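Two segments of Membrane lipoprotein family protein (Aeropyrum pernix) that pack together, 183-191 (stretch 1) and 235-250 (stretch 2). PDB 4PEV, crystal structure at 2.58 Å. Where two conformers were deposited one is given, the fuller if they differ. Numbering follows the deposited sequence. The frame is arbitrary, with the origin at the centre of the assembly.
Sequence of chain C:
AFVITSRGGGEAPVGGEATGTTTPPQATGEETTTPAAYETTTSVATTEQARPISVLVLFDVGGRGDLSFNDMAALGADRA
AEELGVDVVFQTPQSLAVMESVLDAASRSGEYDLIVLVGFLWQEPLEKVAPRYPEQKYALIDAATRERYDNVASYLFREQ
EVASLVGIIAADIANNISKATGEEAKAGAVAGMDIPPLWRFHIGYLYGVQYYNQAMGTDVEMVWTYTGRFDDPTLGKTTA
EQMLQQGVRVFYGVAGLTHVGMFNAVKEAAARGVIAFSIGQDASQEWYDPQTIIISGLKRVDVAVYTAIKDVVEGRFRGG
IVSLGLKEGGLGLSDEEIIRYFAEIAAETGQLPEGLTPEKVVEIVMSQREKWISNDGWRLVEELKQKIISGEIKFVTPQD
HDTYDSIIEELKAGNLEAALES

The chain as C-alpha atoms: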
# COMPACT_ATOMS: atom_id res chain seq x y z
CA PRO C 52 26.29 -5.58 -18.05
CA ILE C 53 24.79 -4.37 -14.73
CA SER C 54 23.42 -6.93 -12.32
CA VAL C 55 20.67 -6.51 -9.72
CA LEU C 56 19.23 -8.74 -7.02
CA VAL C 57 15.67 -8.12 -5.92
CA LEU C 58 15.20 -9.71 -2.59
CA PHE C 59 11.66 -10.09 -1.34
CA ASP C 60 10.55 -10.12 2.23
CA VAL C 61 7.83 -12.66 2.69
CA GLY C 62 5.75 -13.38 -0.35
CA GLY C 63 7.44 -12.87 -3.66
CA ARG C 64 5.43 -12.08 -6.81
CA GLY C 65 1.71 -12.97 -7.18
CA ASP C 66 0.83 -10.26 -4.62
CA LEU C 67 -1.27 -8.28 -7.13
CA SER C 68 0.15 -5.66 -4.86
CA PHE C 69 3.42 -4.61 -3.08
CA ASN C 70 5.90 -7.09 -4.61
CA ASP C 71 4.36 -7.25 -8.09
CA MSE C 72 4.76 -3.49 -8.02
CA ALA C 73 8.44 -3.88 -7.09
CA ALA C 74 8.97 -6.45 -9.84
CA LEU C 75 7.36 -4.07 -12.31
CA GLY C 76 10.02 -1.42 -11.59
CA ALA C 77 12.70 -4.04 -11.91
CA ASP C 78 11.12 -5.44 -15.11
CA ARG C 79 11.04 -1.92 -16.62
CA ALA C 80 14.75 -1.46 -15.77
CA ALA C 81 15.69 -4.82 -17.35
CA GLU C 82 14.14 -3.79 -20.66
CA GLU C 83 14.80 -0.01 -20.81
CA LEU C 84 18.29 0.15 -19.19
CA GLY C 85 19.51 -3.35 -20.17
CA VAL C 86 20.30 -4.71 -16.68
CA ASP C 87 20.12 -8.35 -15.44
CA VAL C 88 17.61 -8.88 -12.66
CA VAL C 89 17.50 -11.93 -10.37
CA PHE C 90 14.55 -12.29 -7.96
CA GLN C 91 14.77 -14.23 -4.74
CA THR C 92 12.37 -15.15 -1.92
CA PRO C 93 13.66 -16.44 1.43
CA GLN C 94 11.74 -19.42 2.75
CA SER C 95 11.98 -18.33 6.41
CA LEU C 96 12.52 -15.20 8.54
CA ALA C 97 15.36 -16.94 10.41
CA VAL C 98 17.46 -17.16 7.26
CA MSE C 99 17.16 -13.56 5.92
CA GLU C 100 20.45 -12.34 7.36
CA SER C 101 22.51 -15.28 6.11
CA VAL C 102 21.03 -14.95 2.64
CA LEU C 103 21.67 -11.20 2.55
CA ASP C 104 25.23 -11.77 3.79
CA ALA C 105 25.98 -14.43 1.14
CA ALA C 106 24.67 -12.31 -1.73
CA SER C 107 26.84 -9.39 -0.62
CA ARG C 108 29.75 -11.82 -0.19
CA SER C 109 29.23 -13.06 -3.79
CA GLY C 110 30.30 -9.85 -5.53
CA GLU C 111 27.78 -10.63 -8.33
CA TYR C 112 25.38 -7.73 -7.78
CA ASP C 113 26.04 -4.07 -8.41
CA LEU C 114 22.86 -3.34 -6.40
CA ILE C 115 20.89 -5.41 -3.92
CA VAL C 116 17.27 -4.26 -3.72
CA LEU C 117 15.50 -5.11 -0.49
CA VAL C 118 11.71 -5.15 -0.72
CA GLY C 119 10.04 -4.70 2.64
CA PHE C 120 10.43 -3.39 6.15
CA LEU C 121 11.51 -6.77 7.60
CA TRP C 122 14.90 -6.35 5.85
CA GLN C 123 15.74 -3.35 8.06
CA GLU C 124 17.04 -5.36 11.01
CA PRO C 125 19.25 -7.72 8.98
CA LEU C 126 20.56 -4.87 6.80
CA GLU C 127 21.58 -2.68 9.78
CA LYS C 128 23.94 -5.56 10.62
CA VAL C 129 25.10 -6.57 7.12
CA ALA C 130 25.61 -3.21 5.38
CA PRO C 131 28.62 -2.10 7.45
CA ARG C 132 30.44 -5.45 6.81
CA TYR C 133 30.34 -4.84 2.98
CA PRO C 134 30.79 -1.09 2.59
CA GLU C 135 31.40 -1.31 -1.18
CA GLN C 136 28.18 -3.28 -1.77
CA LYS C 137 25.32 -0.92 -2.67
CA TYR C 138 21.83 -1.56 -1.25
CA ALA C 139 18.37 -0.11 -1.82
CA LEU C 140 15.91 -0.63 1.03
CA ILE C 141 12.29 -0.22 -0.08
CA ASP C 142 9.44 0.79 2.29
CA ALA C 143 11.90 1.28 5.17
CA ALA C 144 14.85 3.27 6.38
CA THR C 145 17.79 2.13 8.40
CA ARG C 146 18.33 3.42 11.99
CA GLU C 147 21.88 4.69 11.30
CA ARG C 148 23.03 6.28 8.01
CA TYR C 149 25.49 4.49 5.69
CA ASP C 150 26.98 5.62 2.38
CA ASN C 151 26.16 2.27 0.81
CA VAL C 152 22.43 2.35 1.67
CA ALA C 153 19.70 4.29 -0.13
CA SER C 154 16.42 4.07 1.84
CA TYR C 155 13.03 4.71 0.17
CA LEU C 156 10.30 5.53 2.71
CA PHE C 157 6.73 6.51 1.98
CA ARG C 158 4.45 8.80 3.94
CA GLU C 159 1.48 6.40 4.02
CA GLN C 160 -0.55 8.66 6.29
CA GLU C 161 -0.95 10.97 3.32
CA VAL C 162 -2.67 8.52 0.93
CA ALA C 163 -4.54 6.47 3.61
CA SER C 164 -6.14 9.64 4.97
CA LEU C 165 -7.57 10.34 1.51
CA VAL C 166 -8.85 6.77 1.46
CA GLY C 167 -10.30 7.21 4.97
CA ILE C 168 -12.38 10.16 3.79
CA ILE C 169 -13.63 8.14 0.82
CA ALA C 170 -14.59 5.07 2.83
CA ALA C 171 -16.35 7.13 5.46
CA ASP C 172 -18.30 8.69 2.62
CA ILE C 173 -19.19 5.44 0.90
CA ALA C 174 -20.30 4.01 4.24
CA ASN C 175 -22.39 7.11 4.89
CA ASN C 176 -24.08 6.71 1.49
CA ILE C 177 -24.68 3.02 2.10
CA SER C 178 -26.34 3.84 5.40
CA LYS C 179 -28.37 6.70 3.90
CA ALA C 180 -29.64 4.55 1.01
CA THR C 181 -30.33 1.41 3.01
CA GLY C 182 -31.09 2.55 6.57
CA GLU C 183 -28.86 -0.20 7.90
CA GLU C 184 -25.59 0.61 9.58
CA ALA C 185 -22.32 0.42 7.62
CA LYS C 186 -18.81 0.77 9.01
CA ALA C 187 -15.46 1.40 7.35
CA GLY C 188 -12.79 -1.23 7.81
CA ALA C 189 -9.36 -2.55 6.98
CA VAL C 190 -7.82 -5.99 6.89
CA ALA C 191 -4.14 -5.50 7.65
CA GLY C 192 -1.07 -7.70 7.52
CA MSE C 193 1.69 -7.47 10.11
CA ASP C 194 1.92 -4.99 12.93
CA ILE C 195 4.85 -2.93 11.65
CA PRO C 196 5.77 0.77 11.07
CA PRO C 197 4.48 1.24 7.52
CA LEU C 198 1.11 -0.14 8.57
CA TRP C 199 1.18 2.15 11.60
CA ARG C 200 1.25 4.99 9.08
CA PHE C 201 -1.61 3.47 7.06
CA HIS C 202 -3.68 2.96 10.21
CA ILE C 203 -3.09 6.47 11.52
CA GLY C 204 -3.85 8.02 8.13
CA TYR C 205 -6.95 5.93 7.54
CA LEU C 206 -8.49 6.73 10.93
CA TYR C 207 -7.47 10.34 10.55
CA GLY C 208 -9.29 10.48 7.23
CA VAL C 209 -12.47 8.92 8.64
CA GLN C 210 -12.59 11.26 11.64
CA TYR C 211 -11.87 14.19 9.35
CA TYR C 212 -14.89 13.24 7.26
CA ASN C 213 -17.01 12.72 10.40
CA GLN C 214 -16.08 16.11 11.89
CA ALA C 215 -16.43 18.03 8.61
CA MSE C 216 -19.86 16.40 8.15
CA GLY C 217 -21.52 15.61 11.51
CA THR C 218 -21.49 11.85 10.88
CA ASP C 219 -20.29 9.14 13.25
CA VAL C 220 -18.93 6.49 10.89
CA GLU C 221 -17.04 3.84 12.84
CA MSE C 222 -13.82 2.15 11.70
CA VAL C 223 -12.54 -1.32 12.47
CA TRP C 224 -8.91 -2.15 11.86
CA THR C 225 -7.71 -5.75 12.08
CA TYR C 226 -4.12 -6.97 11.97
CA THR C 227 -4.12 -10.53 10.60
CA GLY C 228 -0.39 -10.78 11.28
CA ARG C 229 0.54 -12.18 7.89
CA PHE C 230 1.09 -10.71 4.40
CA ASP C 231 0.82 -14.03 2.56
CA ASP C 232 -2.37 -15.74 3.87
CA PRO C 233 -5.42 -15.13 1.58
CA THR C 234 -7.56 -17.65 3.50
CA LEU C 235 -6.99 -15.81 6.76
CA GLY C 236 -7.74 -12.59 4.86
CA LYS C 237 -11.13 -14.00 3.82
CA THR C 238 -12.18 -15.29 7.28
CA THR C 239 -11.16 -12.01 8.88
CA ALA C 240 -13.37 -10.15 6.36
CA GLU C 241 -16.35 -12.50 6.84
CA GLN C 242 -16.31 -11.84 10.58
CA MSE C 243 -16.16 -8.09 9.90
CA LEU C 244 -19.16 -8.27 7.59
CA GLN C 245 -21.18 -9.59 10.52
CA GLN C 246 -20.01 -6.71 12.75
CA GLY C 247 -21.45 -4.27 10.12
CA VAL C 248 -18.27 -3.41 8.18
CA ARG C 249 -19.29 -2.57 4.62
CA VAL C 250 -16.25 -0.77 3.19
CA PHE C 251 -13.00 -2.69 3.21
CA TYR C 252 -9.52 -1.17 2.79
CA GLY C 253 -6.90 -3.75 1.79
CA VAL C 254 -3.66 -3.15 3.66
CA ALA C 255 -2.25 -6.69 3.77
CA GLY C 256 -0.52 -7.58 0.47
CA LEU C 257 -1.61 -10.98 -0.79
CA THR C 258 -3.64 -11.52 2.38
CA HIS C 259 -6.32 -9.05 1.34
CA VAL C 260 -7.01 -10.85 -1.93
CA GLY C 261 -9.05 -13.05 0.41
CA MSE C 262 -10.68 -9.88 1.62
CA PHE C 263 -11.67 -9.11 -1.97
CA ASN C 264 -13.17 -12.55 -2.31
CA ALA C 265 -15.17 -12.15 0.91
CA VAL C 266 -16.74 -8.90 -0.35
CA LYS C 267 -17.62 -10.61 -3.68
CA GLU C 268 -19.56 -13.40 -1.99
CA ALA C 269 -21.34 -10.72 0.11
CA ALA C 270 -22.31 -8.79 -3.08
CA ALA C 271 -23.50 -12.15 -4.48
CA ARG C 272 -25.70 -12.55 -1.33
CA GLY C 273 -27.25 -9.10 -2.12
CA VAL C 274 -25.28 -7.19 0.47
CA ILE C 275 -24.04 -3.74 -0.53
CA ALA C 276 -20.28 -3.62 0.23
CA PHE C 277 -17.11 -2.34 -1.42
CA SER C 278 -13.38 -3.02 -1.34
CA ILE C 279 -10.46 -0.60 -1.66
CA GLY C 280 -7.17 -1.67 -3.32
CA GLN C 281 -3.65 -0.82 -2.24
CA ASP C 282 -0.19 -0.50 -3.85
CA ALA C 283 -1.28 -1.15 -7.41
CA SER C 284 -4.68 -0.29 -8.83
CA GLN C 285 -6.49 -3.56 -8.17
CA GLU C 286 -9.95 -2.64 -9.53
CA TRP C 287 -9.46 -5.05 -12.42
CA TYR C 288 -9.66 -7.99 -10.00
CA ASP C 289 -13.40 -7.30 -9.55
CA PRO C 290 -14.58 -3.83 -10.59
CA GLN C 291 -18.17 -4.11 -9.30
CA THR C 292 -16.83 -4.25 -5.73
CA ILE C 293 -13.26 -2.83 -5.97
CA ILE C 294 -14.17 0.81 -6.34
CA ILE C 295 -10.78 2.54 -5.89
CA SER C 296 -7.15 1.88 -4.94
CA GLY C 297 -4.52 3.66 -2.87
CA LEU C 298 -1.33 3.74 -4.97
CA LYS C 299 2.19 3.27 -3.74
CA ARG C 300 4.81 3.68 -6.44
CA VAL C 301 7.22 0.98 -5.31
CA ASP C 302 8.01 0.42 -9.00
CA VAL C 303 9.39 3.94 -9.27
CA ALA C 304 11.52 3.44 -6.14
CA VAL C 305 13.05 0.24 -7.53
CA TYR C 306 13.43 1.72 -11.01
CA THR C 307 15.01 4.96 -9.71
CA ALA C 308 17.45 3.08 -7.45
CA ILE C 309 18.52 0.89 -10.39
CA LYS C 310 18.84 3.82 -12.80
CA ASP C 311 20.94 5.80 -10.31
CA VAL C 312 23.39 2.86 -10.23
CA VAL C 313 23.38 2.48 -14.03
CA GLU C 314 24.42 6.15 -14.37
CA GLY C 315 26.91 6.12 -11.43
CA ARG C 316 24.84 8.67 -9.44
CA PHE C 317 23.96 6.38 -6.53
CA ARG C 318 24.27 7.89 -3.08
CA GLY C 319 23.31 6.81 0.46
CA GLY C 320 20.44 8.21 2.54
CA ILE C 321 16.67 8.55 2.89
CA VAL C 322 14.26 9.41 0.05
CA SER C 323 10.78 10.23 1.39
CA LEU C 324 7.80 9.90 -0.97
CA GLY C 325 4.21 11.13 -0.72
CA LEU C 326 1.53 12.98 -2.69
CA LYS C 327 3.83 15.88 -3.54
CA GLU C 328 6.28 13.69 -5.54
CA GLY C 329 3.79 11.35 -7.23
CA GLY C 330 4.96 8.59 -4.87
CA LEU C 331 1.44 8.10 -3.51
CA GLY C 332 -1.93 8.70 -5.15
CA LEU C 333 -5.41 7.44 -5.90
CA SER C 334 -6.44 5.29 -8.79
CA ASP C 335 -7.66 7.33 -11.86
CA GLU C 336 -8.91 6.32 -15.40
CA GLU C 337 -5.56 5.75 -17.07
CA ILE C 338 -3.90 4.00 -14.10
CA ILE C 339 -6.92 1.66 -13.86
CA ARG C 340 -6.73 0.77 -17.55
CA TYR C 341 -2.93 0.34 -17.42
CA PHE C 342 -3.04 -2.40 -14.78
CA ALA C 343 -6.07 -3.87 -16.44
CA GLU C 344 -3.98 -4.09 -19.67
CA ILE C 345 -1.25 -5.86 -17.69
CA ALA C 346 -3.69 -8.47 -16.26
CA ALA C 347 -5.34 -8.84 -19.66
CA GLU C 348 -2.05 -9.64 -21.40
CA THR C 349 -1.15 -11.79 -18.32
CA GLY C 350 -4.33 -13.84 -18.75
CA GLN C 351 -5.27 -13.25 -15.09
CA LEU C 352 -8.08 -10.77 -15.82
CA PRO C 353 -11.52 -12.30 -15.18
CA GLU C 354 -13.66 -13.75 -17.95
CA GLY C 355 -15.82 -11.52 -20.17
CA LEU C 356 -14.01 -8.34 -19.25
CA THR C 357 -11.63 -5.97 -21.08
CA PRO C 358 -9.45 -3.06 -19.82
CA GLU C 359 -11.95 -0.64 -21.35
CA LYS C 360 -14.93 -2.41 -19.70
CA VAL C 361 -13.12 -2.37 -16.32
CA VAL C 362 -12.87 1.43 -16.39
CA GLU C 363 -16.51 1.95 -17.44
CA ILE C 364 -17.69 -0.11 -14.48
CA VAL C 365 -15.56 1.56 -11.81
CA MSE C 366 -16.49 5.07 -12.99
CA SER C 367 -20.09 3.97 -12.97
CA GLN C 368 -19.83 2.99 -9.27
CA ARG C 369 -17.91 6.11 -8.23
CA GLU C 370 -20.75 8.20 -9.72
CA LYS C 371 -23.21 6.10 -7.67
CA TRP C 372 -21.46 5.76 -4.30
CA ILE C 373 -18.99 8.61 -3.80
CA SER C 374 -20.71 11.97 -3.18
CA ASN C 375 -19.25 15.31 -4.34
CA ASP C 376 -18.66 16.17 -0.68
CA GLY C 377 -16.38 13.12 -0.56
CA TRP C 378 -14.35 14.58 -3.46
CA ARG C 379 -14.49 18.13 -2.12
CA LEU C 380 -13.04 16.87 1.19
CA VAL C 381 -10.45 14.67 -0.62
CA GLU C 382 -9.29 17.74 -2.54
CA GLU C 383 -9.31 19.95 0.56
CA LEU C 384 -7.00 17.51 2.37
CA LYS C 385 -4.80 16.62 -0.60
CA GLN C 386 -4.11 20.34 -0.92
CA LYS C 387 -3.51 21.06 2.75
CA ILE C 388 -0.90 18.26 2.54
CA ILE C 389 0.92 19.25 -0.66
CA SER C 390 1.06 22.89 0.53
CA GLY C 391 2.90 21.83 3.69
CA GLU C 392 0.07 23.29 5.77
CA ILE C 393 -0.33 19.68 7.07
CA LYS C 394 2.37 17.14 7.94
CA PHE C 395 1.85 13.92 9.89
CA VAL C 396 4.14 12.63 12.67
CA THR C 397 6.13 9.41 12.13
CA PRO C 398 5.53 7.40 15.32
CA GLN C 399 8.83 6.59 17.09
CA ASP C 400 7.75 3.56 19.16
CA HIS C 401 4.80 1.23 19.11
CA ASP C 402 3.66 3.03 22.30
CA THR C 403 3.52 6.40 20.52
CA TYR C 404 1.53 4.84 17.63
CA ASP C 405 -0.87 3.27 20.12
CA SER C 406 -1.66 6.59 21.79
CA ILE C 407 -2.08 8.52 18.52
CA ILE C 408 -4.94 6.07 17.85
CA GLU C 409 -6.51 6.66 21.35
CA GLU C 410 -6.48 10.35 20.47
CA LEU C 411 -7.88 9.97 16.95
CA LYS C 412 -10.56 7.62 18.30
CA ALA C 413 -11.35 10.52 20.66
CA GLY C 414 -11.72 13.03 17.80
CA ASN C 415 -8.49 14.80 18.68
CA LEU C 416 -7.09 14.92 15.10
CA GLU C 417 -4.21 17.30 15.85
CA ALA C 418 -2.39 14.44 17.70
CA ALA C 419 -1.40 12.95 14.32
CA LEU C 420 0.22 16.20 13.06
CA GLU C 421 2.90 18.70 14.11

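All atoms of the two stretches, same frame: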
# COMPACT_ATOMS: atom_id res chain seq x y z
N GLU C 183 -29.56 0.74 7.05
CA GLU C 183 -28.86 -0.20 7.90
C GLU C 183 -27.43 0.28 8.04
O GLU C 183 -26.87 0.90 7.13
CB GLU C 183 -28.94 -1.62 7.33
CG GLU C 183 -28.93 -2.69 8.42
CD GLU C 183 -30.08 -2.58 9.44
OE1 GLU C 183 -31.18 -2.10 9.09
OE2 GLU C 183 -29.88 -3.00 10.61
N GLU C 184 -26.84 -0.01 9.19
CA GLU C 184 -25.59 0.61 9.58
C GLU C 184 -24.37 -0.04 8.90
O GLU C 184 -24.30 -1.26 8.75
CB GLU C 184 -25.51 0.66 11.12
CG GLU C 184 -24.13 0.69 11.73
CD GLU C 184 -23.75 -0.68 12.26
OE1 GLU C 184 -23.00 -1.38 11.56
OE2 GLU C 184 -24.24 -1.05 13.35
N ALA C 185 -23.44 0.81 8.46
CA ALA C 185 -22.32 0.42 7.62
C ALA C 185 -21.07 1.07 8.14
O ALA C 185 -20.97 2.29 8.15
CB ALA C 185 -22.54 0.88 6.19
N LYS C 186 -20.10 0.25 8.55
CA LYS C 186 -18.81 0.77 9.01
C LYS C 186 -17.71 0.68 7.95
O LYS C 186 -17.81 -0.09 6.98
CB LYS C 186 -18.37 0.02 10.25
CG LYS C 186 -19.43 -0.01 11.32
CD LYS C 186 -18.93 -0.74 12.54
CE LYS C 186 -20.08 -1.17 13.41
NZ LYS C 186 -19.54 -1.88 14.59
N ALA C 187 -16.68 1.50 8.13
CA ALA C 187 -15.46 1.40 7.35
C ALA C 187 -14.57 0.36 8.01
O ALA C 187 -14.79 0.00 9.16
CB ALA C 187 -14.75 2.74 7.28
N GLY C 188 -13.59 -0.14 7.29
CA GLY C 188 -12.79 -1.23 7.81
C GLY C 188 -11.48 -1.36 7.08
O GLY C 188 -11.25 -0.70 6.07
N ALA C 189 -10.62 -2.21 7.63
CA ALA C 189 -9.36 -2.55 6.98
C ALA C 189 -8.89 -3.89 7.48
O ALA C 189 -8.95 -4.15 8.67
CB ALA C 189 -8.30 -1.50 7.27
N VAL C 190 -8.45 -4.74 6.55
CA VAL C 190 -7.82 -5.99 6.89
C VAL C 190 -6.34 -5.77 6.63
O VAL C 190 -5.94 -5.52 5.49
CB VAL C 190 -8.33 -7.17 6.04
CG1 VAL C 190 -7.62 -8.46 6.44
CG2 VAL C 190 -9.85 -7.30 6.17
N ALA C 191 -5.55 -5.85 7.71
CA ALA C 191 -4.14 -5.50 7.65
C ALA C 191 -3.29 -6.73 7.80
O ALA C 191 -3.75 -7.77 8.28
CB ALA C 191 -3.81 -4.50 8.74
N LEU C 235 -6.84 -16.58 5.53
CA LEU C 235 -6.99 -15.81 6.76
C LEU C 235 -7.55 -14.41 6.46
O LEU C 235 -8.31 -13.85 7.25
CB LEU C 235 -5.63 -15.70 7.47
CG LEU C 235 -5.55 -14.86 8.76
CD1 LEU C 235 -6.54 -15.37 9.79
CD2 LEU C 235 -4.13 -14.87 9.30
N GLY C 236 -7.17 -13.85 5.32
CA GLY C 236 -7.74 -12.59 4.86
C GLY C 236 -9.24 -12.67 4.62
O GLY C 236 -9.96 -11.73 4.94
N LYS C 237 -9.71 -13.79 4.08
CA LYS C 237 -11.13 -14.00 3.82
C LYS C 237 -11.92 -14.20 5.11
O LYS C 237 -12.96 -13.58 5.28
CB LYS C 237 -11.35 -15.18 2.87
CG LYS C 237 -12.77 -15.25 2.30
CD LYS C 237 -13.07 -16.54 1.53
CE LYS C 237 -12.18 -16.69 0.30
NZ LYS C 237 -12.95 -17.18 -0.90
N THR C 238 -11.45 -15.05 6.02
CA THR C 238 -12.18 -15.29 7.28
C THR C 238 -12.25 -14.02 8.11
O THR C 238 -13.28 -13.73 8.71
CB THR C 238 -11.57 -16.40 8.17
OG1 THR C 238 -10.23 -16.06 8.54
CG2 THR C 238 -11.58 -17.73 7.47
N THR C 239 -11.15 -13.27 8.16
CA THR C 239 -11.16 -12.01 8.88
C THR C 239 -12.29 -11.12 8.36
O THR C 239 -13.07 -10.59 9.15
CB THR C 239 -9.83 -11.25 8.75
OG1 THR C 239 -8.75 -12.09 9.15
CG2 THR C 239 -9.85 -9.98 9.63
N ALA C 240 -12.37 -10.98 7.03
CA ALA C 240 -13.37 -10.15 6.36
C ALA C 240 -14.78 -10.63 6.61
O ALA C 240 -15.67 -9.81 6.79
CB ALA C 240 -13.11 -10.07 4.87
N GLU C 241 -15.01 -11.94 6.60
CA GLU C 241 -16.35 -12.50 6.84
C GLU C 241 -16.87 -12.19 8.23
O GLU C 241 -18.06 -11.95 8.41
CB GLU C 241 -16.35 -14.00 6.65
CG GLU C 241 -16.31 -14.47 5.22
CD GLU C 241 -15.93 -15.94 5.10
OE1 GLU C 241 -15.73 -16.62 6.14
OE2 GLU C 241 -15.81 -16.41 3.94
N GLN C 242 -15.98 -12.25 9.22
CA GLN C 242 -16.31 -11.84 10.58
C GLN C 242 -16.73 -10.39 10.57
O GLN C 242 -17.80 -10.06 11.08
CB GLN C 242 -15.14 -12.03 11.53
CG GLN C 242 -15.39 -13.10 12.58
CD GLN C 242 -14.12 -13.78 13.05
OE1 GLN C 242 -13.80 -13.78 14.25
NE2 GLN C 242 -13.38 -14.36 12.11
N MSE C 243 -15.90 -9.54 9.97
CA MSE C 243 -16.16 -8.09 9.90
C MSE C 243 -17.47 -7.72 9.25
O MSE C 243 -18.13 -6.78 9.66
CB MSE C 243 -15.01 -7.41 9.18
CG MSE C 243 -13.99 -6.94 10.20
SE MSE C 243 -12.20 -6.84 9.39
CE MSE C 243 -12.30 -5.13 8.41
N LEU C 244 -17.87 -8.47 8.23
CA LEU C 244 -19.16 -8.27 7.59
C LEU C 244 -20.28 -8.39 8.59
O LEU C 244 -21.23 -7.62 8.55
CB LEU C 244 -19.35 -9.28 6.46
CG LEU C 244 -18.75 -8.79 5.14
CD1 LEU C 244 -18.25 -9.91 4.25
CD2 LEU C 244 -19.76 -7.91 4.43
N GLN C 245 -20.15 -9.33 9.52
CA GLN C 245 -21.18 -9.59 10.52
C GLN C 245 -21.14 -8.65 11.71
O GLN C 245 -22.06 -8.69 12.52
CB GLN C 245 -21.08 -11.02 10.99
CG GLN C 245 -21.42 -11.98 9.87
CD GLN C 245 -21.24 -13.41 10.27
OE1 GLN C 245 -21.09 -13.72 11.45
NE2 GLN C 245 -21.25 -14.30 9.30
N GLN C 246 -20.08 -7.85 11.82
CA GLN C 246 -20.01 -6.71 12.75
C GLN C 246 -20.34 -5.36 12.03
O GLN C 246 -19.99 -4.28 12.51
CB GLN C 246 -18.60 -6.62 13.36
CG GLN C 246 -18.09 -7.90 14.02
CD GLN C 246 -16.56 -8.00 14.03
OE1 GLN C 246 -15.84 -7.05 13.70
NE2 GLN C 246 -16.06 -9.17 14.40
N GLY C 247 -20.99 -5.45 10.86
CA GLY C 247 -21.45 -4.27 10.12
C GLY C 247 -20.44 -3.52 9.26
O GLY C 247 -20.76 -2.44 8.74
N VAL C 248 -19.23 -4.06 9.07
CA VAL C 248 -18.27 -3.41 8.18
C VAL C 248 -18.74 -3.62 6.76
O VAL C 248 -19.06 -4.73 6.37
CB VAL C 248 -16.85 -3.96 8.30
CG1 VAL C 248 -15.92 -3.23 7.34
CG2 VAL C 248 -16.32 -3.81 9.72
N ARG C 249 -18.80 -2.53 6.00
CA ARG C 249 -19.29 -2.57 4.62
C ARG C 249 -18.30 -2.01 3.59
O ARG C 249 -18.45 -2.22 2.39
CB ARG C 249 -20.61 -1.82 4.53
CG ARG C 249 -21.77 -2.54 5.21
CD ARG C 249 -22.25 -3.72 4.39
NE ARG C 249 -23.52 -4.25 4.90
CZ ARG C 249 -24.71 -3.86 4.48
NH1 ARG C 249 -24.82 -2.94 3.54
NH2 ARG C 249 -25.80 -4.40 5.00
N VAL C 250 -17.28 -1.29 4.06
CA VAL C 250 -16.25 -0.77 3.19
C VAL C 250 -14.92 -1.25 3.72
O VAL C 250 -14.60 -1.06 4.90
CB VAL C 250 -16.28 0.75 3.20
CG1 VAL C 250 -15.27 1.29 2.19
CG2 VAL C 250 -17.69 1.24 2.89

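The two stretches form a strand pairing along one strand edge, with the helix that leads into the partner strand packed against the same strand: strand 186-191 pairs in parallel with the start of the strand beginning at Val 248 through the backbone and receives the preceding helix, 235-245, through mainly apolar side-chain contacts.

The parallel register rests on two bridges, Lys 186 with Val 248 (CA to CA 4.3 Å) and Ala 187 with Val 250 (CA to CA 4.8 Å). One step along the first strand thus matches two along the second, which defines a beta bulge. The hydrogen bonds trace the same irregularity. Lys 186 N donates to Gly 247 O at 2.8 Å with an N-H...O angle of 170°, close to linear. Its other backbone polar atom, Lys 186 O, accepts twice: from Arg 249 N at 2.8 Å and 174°, and from Val 250 N at 3.2 Å and 156°. A single carbonyl serving two consecutive amides is the signature of the bulge, and Arg 249, with phi/psi of -125/-15°, departs from extended geometry at this point. Further along, Gly 188 N lies 2.8 Å from Val 250 O. A CA-H...O contact from Ala 185 CA to Gly 247 O (3.4 Å) supplements the pairing.

The helix runs nearly antiparallel to strand 186-191, at 159° between N-to-C directions, with the axes 9.2 Å apart at closest approach. Val 190 points toward it and has the largest area covered by the other stretch, 81 Å². Its CG2 lies 4.0 Å from Met 243 CE and 4.5 Å from Ala 240 CB, while its CG1 lies 4.2 Å from Thr 239 CG2 and 4.3 Å from Gly 236 O. Thr 239 turns its methyl to Val 190, while its OG1 donates to Leu 235 O at 2.6 Å.

Met 243, a selenomethionine, also reaches the strand backbone: its CE is 3.5 Å from Ala 189 N and 4.0 Å from Gly 188 CA. The lack of a side chain at Gly 188 makes room for this approach, since an ideal CB would sit 3.0 Å from Met 243 CE and 2.5 Å from Val 248 CG1, both clashes.

At the turn before the second strand, Gly 247 has a positive phi of 81°, which favours glycine, and an ideal CB would clash with Glu 184 OE1 at 2.2 Å. Lys 186 stretches its side chain alongside, where NZ makes a weak hydrogen bond to Gln 246 O at 3.2 Å. Away from this site, Ala 185 CB packs against the aliphatic Arg 249 CG at 3.6 Å. In total, 601 Å² is buried, summed over both sides.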